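Local coordinates for protein luciferase-like monooxygenase (Streptomyces bottropensis, PDB 7BIP) that probably acts as a luciferase-like monooxygenase in the biosynthesis of the tricyclic aromatic polyketide rishirilide, at residues A77-F82 / G108-P113; V174-T179 / H191-V196; Y235-G240 / S335-R340. All blocks are in the same frame, centred on the assembly; numbering follows the deposited sequence.

All three contacts draw on one curled parallel sheet, the barrel of a TIM-barrel enzyme. Contacts 1 and 2, centres 13 Å apart, meet where CA of G108 packs 3.9 Å from CB of A175. Contact 1 lies at, and contact 2 runs up to, the C-terminal ends of their strands, where TIM barrels carry their active sites. K41, seen at a calcium site although no ion is bound to this chain in the model, has its side chain about 4 Å from that of M194 and about 7 Å from that of A77. Contact 3 lies across the chain's centre, its nearest atoms about 16 Å from those of contact 2, and joins strand 228-236 to helix 332-345.

Contact 1 of 3, residues A77-F82 / G108-P113; sequences AVLPVF and GRAFLP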
loop_
_atom_site.group_PDB
_atom_site.type_symbol
_atom_site.label_atom_id
_atom_site.label_comp_id
_atom_site.label_asym_id
_atom_site.label_seq_id
_atom_site.Cartn_x
_atom_site.Cartn_y
_atom_site.Cartn_z
ATOM N N ALA A 77 4.250 -4.313 13.156
ATOM C CA ALA A 77 2.847 -4.726 13.090
ATOM C C ALA A 77 2.002 -3.547 12.621
ATOM O O ALA A 77 2.405 -2.396 12.825
ATOM C CB ALA A 77 2.372 -5.204 14.456
ATOM N N VAL A 78 0.852 -3.805 11.981
ATOM C CA VAL A 78 -0.043 -2.695 11.675
ATOM C C VAL A 78 -0.598 -2.137 12.982
ATOM O O VAL A 78 -0.726 -2.847 13.994
ATOM C CB VAL A 78 -1.183 -3.101 10.719
ATOM C CG1 VAL A 78 -0.619 -3.511 9.355
ATOM C CG2 VAL A 78 -2.027 -4.209 11.330
ATOM N N LEU A 79 -0.904 -0.838 12.977
ATOM C CA LEU A 79 -1.389 -0.157 14.177
ATOM C C LEU A 79 -2.857 0.215 14.002
ATOM O O LEU A 79 -3.176 1.298 13.490
ATOM C CB LEU A 79 -0.542 1.085 14.479
ATOM C CG LEU A 79 0.968 0.848 14.640
ATOM C CD1 LEU A 79 1.684 2.183 14.872
ATOM C CD2 LEU A 79 1.253 -0.113 15.792
ATOM N N PRO A 80 -3.794 -0.636 14.424
ATOM C CA PRO A 80 -5.213 -0.324 14.187
ATOM C C PRO A 80 -5.657 0.997 14.790
ATOM O O PRO A 80 -6.607 1.600 14.270
ATOM C CB PRO A 80 -5.953 -1.517 14.818
ATOM C CG PRO A 80 -4.938 -2.269 15.604
ATOM C CD PRO A 80 -3.606 -1.972 15.016
ATOM N N VAL A 81 -4.974 1.490 15.832
ATOM C CA VAL A 81 -5.381 2.738 16.476
ATOM C C VAL A 81 -5.336 3.917 15.508
ATOM O O VAL A 81 -6.070 4.900 15.689
ATOM C CB VAL A 81 -4.521 2.989 17.737
ATOM C CG1 VAL A 81 -3.060 3.282 17.386
ATOM C CG2 VAL A 81 -5.105 4.108 18.587
ATOM N N PHE A 82 -4.511 3.846 14.461
ATOM C CA PHE A 82 -4.286 5.006 13.607
ATOM C C PHE A 82 -4.930 4.866 12.242
ATOM O O PHE A 82 -4.628 5.650 11.338
ATOM C CB PHE A 82 -2.790 5.273 13.434
ATOM C CG PHE A 82 -2.115 5.686 14.696
ATOM C CD1 PHE A 82 -2.764 6.510 15.599
ATOM C CD2 PHE A 82 -0.842 5.231 14.994
ATOM C CE1 PHE A 82 -2.145 6.881 16.782
ATOM C CE2 PHE A 82 -0.217 5.606 16.169
ATOM C CZ PHE A 82 -0.876 6.421 17.066
ATOM N N GLY A 108 -0.402 -4.474 16.307
ATOM C CA GLY A 108 0.331 -4.050 17.483
ATOM C C GLY A 108 -0.242 -2.790 18.110
ATOM O O GLY A 108 -1.057 -2.085 17.519
ATOM N N ARG A 109 0.208 -2.527 19.336
ATOM C CA ARG A 109 -0.139 -1.305 20.047
ATOM C C ARG A 109 0.883 -0.222 19.736
ATOM O O ARG A 109 2.076 -0.495 19.574
ATOM C CB ARG A 109 -0.191 -1.540 21.559
ATOM C CG ARG A 109 -1.075 -2.690 21.999
ATOM C CD ARG A 109 -2.524 -2.268 22.156
ATOM N NE ARG A 109 -2.693 -1.014 22.888
ATOM C CZ ARG A 109 -2.786 -0.921 24.211
ATOM N NH1 ARG A 109 -2.940 0.267 24.783
ATOM N NH2 ARG A 109 -2.720 -2.011 24.965
ATOM N N ALA A 110 0.410 1.013 19.647
ATOM C CA ALA A 110 1.344 2.109 19.478
ATOM C C ALA A 110 1.902 2.524 20.837
ATOM O O ALA A 110 1.291 2.305 21.885
ATOM C CB ALA A 110 0.662 3.295 18.799
ATOM N N PHE A 111 3.078 3.144 20.806
ATOM C CA PHE A 111 3.643 3.660 22.046
ATOM C C PHE A 111 4.420 4.962 21.904
ATOM O O PHE A 111 4.742 5.563 22.932
ATOM C CB PHE A 111 4.553 2.606 22.697
ATOM C CG PHE A 111 5.811 2.325 21.925
ATOM C CD1 PHE A 111 7.020 2.883 22.321
ATOM C CD2 PHE A 111 5.788 1.493 20.817
ATOM C CE1 PHE A 111 8.181 2.623 21.614
ATOM C CE2 PHE A 111 6.950 1.227 20.103
ATOM C CZ PHE A 111 8.146 1.794 20.502
ATOM N N LEU A 112 4.730 5.424 20.697
ATOM C CA LEU A 112 5.462 6.675 20.547
ATOM C C LEU A 112 4.521 7.840 20.818
ATOM O O LEU A 112 3.487 7.950 20.152
ATOM C CB LEU A 112 6.063 6.790 19.155
ATOM C CG LEU A 112 7.136 5.759 18.784
ATOM C CD1 LEU A 112 7.664 6.004 17.372
ATOM C CD2 LEU A 112 8.264 5.781 19.797
ATOM N N PRO A 113 4.827 8.719 21.772
ATOM C CA PRO A 113 3.870 9.790 22.103
ATOM C C PRO A 113 3.571 10.724 20.942
ATOM O O PRO A 113 2.420 11.147 20.781
ATOM C CB PRO A 113 4.555 10.516 23.270
ATOM C CG PRO A 113 5.445 9.468 23.881
ATOM C CD PRO A 113 5.957 8.670 22.717
HETATM O O HOH W 1 -2.753 0.027 17.618
#
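G108 shows how a residue without a side chain can bring two strand ends together. Its N-H points almost straight at the carbonyl of V78, with G108 N 2.8 Å from V78 O and the donor nearly in line with the C=O axis. The methyl of A77 presses on the same amide, CB lying 3.4 Å from G108 N, so a beta carbon built on G108 would crowd that methyl. A cis peptide precedes A77; bacterial luciferase likewise has a non-prolyl cis peptide in this part of its barrel. The G108 carbonyl also faces 77-82, but reaches it through a water that donates to G108 O at 2.7 Å and accepts from V81 N at 3.2 Å, so the bridge continues where the direct backbone bonding stops.

L79 spans the two ends of the contact. With CG anti to its carbonyl carbon (chi1 -56°) and an extended chi2, it sets CD2 3.5 Å from the carbonyl oxygen of G108 and turns CD1 toward the methyl of A110. That methyl is the second focus: CB of A110 sits 3.6 Å from CE2 of F82 and 4.0 Å from CG1 of V81, while CG1 of V81 also lies over the centre of the F82 ring.

Before the contact, strands 72-78 and 103-107 run parallel, V78 being bonded to G106 as well. Helix 113-119 packs on F82 and A110, F119 stacking on F82 and F116 meeting it edge-to-face, while P80 and V81 rest on helix 126-142.

Contact 2 of 3, residues V174-T179 / H191-V196; sequences VATAKT and HGVMLV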
loop_
_atom_site.group_PDB
_atom_site.type_symbol
_atom_site.label_atom_id
_atom_site.label_comp_id
_atom_site.label_asym_id
_atom_site.label_seq_id
_atom_site.Cartn_x
_atom_site.Cartn_y
_atom_site.Cartn_z
ATOM N N VAL A 174 -1.261 -11.009 17.504
ATOM C CA VAL A 174 -1.393 -9.826 18.347
ATOM C C VAL A 174 -0.068 -9.607 19.058
ATOM O O VAL A 174 0.429 -10.503 19.753
ATOM C CB VAL A 174 -2.549 -9.972 19.347
ATOM C CG1 VAL A 174 -2.511 -8.845 20.362
ATOM C CG2 VAL A 174 -3.872 -9.976 18.589
ATOM N N ALA A 175 0.507 -8.424 18.879
ATOM C CA ALA A 175 1.799 -8.127 19.478
ATOM C C ALA A 175 1.609 -7.751 20.936
ATOM O O ALA A 175 0.744 -6.937 21.270
ATOM C CB ALA A 175 2.501 -6.997 18.730
ATOM N N THR A 176 2.401 -8.358 21.812
ATOM C CA THR A 176 2.405 -7.938 23.205
ATOM C C THR A 176 3.842 -7.878 23.701
ATOM O O THR A 176 4.572 -8.876 23.662
ATOM C CB THR A 176 1.525 -8.847 24.080
ATOM O OG1 THR A 176 1.491 -8.335 25.420
ATOM C CG2 THR A 176 1.988 -10.302 24.078
ATOM N N ALA A 177 4.262 -6.667 24.069
ATOM C CA ALA A 177 5.409 -6.431 24.929
ATOM C C ALA A 177 4.989 -6.037 26.330
ATOM O O ALA A 177 5.848 -5.861 27.199
ATOM C CB ALA A 177 6.290 -5.318 24.353
ATOM N N LYS A 178 3.685 -5.917 26.558
ATOM C CA LYS A 178 3.117 -5.082 27.608
ATOM C C LYS A 178 2.788 -5.883 28.856
ATOM O O LYS A 178 3.347 -5.657 29.932
ATOM C CB LYS A 178 1.803 -4.439 27.099
ATOM C CG LYS A 178 1.849 -3.785 25.728
ATOM C CD LYS A 178 1.167 -4.645 24.673
ATOM C CE LYS A 178 1.454 -4.053 23.316
ATOM N NZ LYS A 178 2.804 -3.452 23.397
ATOM N N THR A 179 1.827 -6.786 28.705
ATOM C CA THR A 179 1.027 -7.447 29.714
ATOM C C THR A 179 0.814 -8.893 29.291
ATOM O O THR A 179 0.340 -9.136 28.173
ATOM C CB THR A 179 -0.336 -6.757 29.856
ATOM O OG1 THR A 179 -1.153 -7.133 28.728
ATOM C CG2 THR A 179 -0.198 -5.236 29.889
ATOM N N HIS A 191 -5.994 -16.175 18.295
ATOM C CA HIS A 191 -4.971 -15.426 17.579
ATOM C C HIS A 191 -3.578 -15.938 17.924
ATOM O O HIS A 191 -3.348 -16.556 18.968
ATOM C CB HIS A 191 -5.053 -13.932 17.905
ATOM C CG HIS A 191 -6.351 -13.296 17.522
ATOM N ND1 HIS A 191 -7.128 -13.755 16.481
ATOM C CD2 HIS A 191 -7.001 -12.223 18.035
ATOM C CE1 HIS A 191 -8.203 -12.993 16.368
ATOM N NE2 HIS A 191 -8.145 -12.052 17.295
ATOM N N GLY A 192 -2.637 -15.654 17.032
ATOM C CA GLY A 192 -1.235 -15.809 17.346
ATOM C C GLY A 192 -0.748 -14.668 18.215
ATOM O O GLY A 192 -1.484 -13.749 18.564
ATOM N N VAL A 193 0.531 -14.721 18.568
ATOM C CA VAL A 193 1.101 -13.730 19.471
ATOM C C VAL A 193 2.502 -13.346 18.996
ATOM O O VAL A 193 3.225 -14.151 18.400
ATOM C CB VAL A 193 1.084 -14.259 20.935
ATOM C CG1 VAL A 193 2.148 -15.334 21.172
ATOM C CG2 VAL A 193 1.203 -13.128 21.925
ATOM N N MET A 194 2.863 -12.082 19.214
ATOM C CA MET A 194 4.208 -11.591 18.932
ATOM C C MET A 194 4.795 -11.067 20.234
ATOM O O MET A 194 4.220 -10.172 20.856
ATOM C CB MET A 194 4.190 -10.509 17.846
ATOM C CG MET A 194 3.199 -10.803 16.714
ATOM S SD MET A 194 3.183 -9.524 15.441
ATOM C CE MET A 194 4.360 -10.242 14.307
ATOM N N LEU A 195 5.918 -11.643 20.658
ATOM C CA LEU A 195 6.553 -11.298 21.919
ATOM C C LEU A 195 7.856 -10.550 21.661
ATOM O O LEU A 195 8.381 -10.534 20.544
ATOM C CB LEU A 195 6.814 -12.555 22.763
ATOM C CG LEU A 195 5.618 -13.481 23.015
ATOM C CD1 LEU A 195 5.976 -14.548 24.048
ATOM C CD2 LEU A 195 4.415 -12.689 23.478
ATOM N N VAL A 196 8.384 -9.938 22.721
ATOM C CA VAL A 196 9.545 -9.055 22.596
ATOM C C VAL A 196 10.639 -9.504 23.557
ATOM O O VAL A 196 10.803 -8.929 24.646
ATOM C CB VAL A 196 9.150 -7.589 22.829
ATOM C CG1 VAL A 196 10.327 -6.660 22.531
ATOM C CG2 VAL A 196 7.957 -7.235 21.940
HETATM O O HOH W 2 6.783 -9.899 25.139
#
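V174 uses both of its backbone polar atoms on the neighbouring strand: V174 N donates to G192 O at 2.9 Å, and V174 O accepts from M194 N at 3.0 Å. In each bond the donor stands well above the carbonyl plane. The side chains of V174 and H191 cross obliquely, CG2 of V174, held anti to the carbonyl carbon, touching CD2 of the imidazole. A175 points to the other face of the sheet, where its CB lies 4.0 Å from CB of M194 before the methionine chain leads away. This is the parallel pairing of a beta-alpha-beta unit in the TIM barrel: helix 180-188 carries the chain from strand 171-175 to strand 192-195. T176 makes the shortest of the three direct bonds, T176 N to M194 O at 2.7 Å, with the donor almost along the C=O axis. Its hydroxyl, anti to the backbone N (chi1 -176°), turns to S182 on the crossover helix. That torsion puts CG2 of T176 in the crowded position between N and the carbonyl carbon, against V193 CG2 and tightly against L195 CD2, 3.5 Å away. The strands then part, and a water takes over, donating to T176 O at 2.8 Å and accepting from V196 N at 2.9 Å. A177, poorly ordered, keeps one apolar touch beyond the water, its CB 3.5 Å from CG2 of V196 and also against I199.

Contact 3 of 3, residues Y235-G240 / S335-R340; sequences YLAEDG and SARTMR
R337 leaves its helix with CG anti to the backbone N, runs extended through chi2 and bends at chi3 (69°), which turns the guanidinium back toward the strand end. Y235, its CG also anti to N (chi1 -170°), sends its ring out to meet it. NH2 of R337 donates to OH of Y235 at 2.9 Å in a clearly bent bond, with the oxygen close to the guanidinium plane and the two flat groups nearly perpendicular. The methyl of A237 covers one face of the guanidinium, while a water joins NE of R337 (2.7 Å) to O of L236 (2.8 Å). Both ends of the Y235-R337 bond have second partners: E334 for the phenol, E242 in a salt bridge for NH2. An alanine in place of R337 would remove the Y235 bond, the E242 salt bridge and the water link, and would probably loosen the strand end from the helix. At the next residue, T338, OG1, bonded also to E334 O, accepts a nearly straight bond (172°) from L236 N at 3.0 Å and sits over one face of the Y235 ring. Such packing of helix 332-345 against the end of strand 228-236 belongs to the outer helical layer of a TIM barrel.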
loop_
_atom_site.group_PDB
_atom_site.type_symbol
_atom_site.label_atom_id
_atom_site.label_comp_id
_atom_site.label_asym_id
_atom_site.label_seq_id
_atom_site.Cartn_x
_atom_site.Cartn_y
_atom_site.Cartn_z
ATOM N N TYR A 235 23.201 -10.026 13.240
ATOM C CA TYR A 235 24.354 -9.659 12.425
ATOM C C TYR A 235 25.350 -10.803 12.497
ATOM O O TYR A 235 25.767 -11.185 13.597
ATOM C CB TYR A 235 24.987 -8.342 12.920
ATOM C CG TYR A 235 26.030 -7.787 11.981
ATOM C CD1 TYR A 235 25.741 -6.711 11.160
ATOM C CD2 TYR A 235 27.295 -8.348 11.903
ATOM C CE1 TYR A 235 26.694 -6.201 10.289
ATOM C CE2 TYR A 235 28.244 -7.858 11.043
ATOM C CZ TYR A 235 27.937 -6.783 10.234
ATOM O OH TYR A 235 28.877 -6.276 9.366
ATOM N N LEU A 236 25.737 -11.346 11.339
ATOM C CA LEU A 236 26.681 -12.455 11.282
ATOM C C LEU A 236 27.908 -12.056 10.478
ATOM O O LEU A 236 27.797 -11.361 9.462
ATOM C CB LEU A 236 26.038 -13.699 10.645
ATOM C CG LEU A 236 25.238 -14.654 11.536
ATOM C CD1 LEU A 236 24.048 -13.975 12.169
ATOM C CD2 LEU A 236 24.769 -15.888 10.742
ATOM N N ALA A 237 29.075 -12.511 10.931
ATOM C CA ALA A 237 30.298 -12.429 10.144
ATOM C C ALA A 237 31.166 -13.622 10.515
ATOM O O ALA A 237 31.015 -14.200 11.593
ATOM C CB ALA A 237 31.044 -11.111 10.381
ATOM N N GLU A 238 32.071 -14.004 9.600
ATOM C CA GLU A 238 32.988 -15.104 9.907
ATOM C C GLU A 238 33.878 -14.769 11.094
ATOM O O GLU A 238 34.250 -15.663 11.874
ATOM C CB GLU A 238 33.855 -15.438 8.683
ATOM C CG GLU A 238 33.076 -16.042 7.511
ATOM C CD GLU A 238 32.844 -17.545 7.671
ATOM O OE1 GLU A 238 33.135 -18.087 8.760
ATOM O OE2 GLU A 238 32.369 -18.186 6.707
ATOM N N ASP A 239 34.249 -13.494 11.224
ATOM C CA ASP A 239 34.995 -12.979 12.368
ATOM C C ASP A 239 33.979 -12.480 13.393
ATOM O O ASP A 239 33.331 -11.449 13.184
ATOM C CB ASP A 239 35.942 -11.872 11.905
ATOM C CG ASP A 239 36.661 -11.172 13.051
ATOM O OD1 ASP A 239 36.468 -11.548 14.229
ATOM O OD2 ASP A 239 37.440 -10.233 12.767
ATOM N N GLY A 240 33.836 -13.217 14.497
ATOM C CA GLY A 240 32.854 -12.860 15.503
ATOM C C GLY A 240 33.122 -11.537 16.178
ATOM O O GLY A 240 32.184 -10.908 16.673
ATOM N N SER A 335 24.231 -6.515 5.401
ATOM C CA SER A 335 22.955 -7.196 5.603
ATOM C C SER A 335 22.876 -8.468 4.762
ATOM O O SER A 335 22.416 -9.520 5.228
ATOM C CB SER A 335 21.805 -6.260 5.242
ATOM O OG SER A 335 21.874 -5.069 6.019
ATOM N N ALA A 336 23.331 -8.392 3.519
ATOM C CA ALA A 336 23.278 -9.553 2.639
ATOM C C ALA A 336 24.220 -10.653 3.118
ATOM O O ALA A 336 23.883 -11.840 3.047
ATOM C CB ALA A 336 23.623 -9.123 1.211
ATOM N N ARG A 337 25.400 -10.272 3.623
ATOM C CA ARG A 337 26.330 -11.256 4.178
ATOM C C ARG A 337 25.709 -11.985 5.360
ATOM O O ARG A 337 25.820 -13.213 5.469
ATOM C CB ARG A 337 27.639 -10.579 4.600
ATOM C CG ARG A 337 28.585 -11.528 5.345
ATOM C CD ARG A 337 29.932 -10.863 5.641
ATOM N NE ARG A 337 29.801 -9.801 6.620
ATOM C CZ ARG A 337 30.826 -9.104 7.095
ATOM N NH1 ARG A 337 32.062 -9.356 6.651
ATOM N NH2 ARG A 337 30.615 -8.153 7.990
ATOM N N THR A 338 25.040 -11.242 6.252
ATOM C CA THR A 338 24.351 -11.862 7.377
ATOM C C THR A 338 23.366 -12.907 6.885
ATOM O O THR A 338 23.322 -14.031 7.399
ATOM C CB THR A 338 23.617 -10.798 8.202
ATOM O OG1 THR A 338 24.565 -9.978 8.892
ATOM C CG2 THR A 338 22.684 -11.450 9.231
ATOM N N MET A 339 22.567 -12.554 5.871
ATOM C CA MET A 339 21.568 -13.494 5.384
ATOM C C MET A 339 22.223 -14.695 4.716
ATOM O O MET A 339 21.782 -15.832 4.918
ATOM C CB MET A 339 20.607 -12.788 4.431
ATOM C CG MET A 339 19.703 -11.795 5.144
ATOM S SD MET A 339 18.752 -10.850 3.952
ATOM C CE MET A 339 17.741 -12.128 3.221
ATOM N N ARG A 340 23.281 -14.466 3.928
ATOM C CA ARG A 340 23.948 -15.576 3.250
ATOM C C ARG A 340 24.605 -16.526 4.245
ATOM O O ARG A 340 24.534 -17.750 4.076
ATOM C CB ARG A 340 24.974 -15.042 2.251
ATOM C CG ARG A 340 24.330 -14.373 1.047
ATOM C CD ARG A 340 25.276 -14.231 -0.136
ATOM N NE ARG A 340 24.567 -13.708 -1.303
ATOM C CZ ARG A 340 24.599 -12.436 -1.687
ATOM N NH1 ARG A 340 25.320 -11.554 -1.004
ATOM N NH2 ARG A 340 23.917 -12.048 -2.757
HETATM O O HOH W 3 27.538 -9.070 7.879
#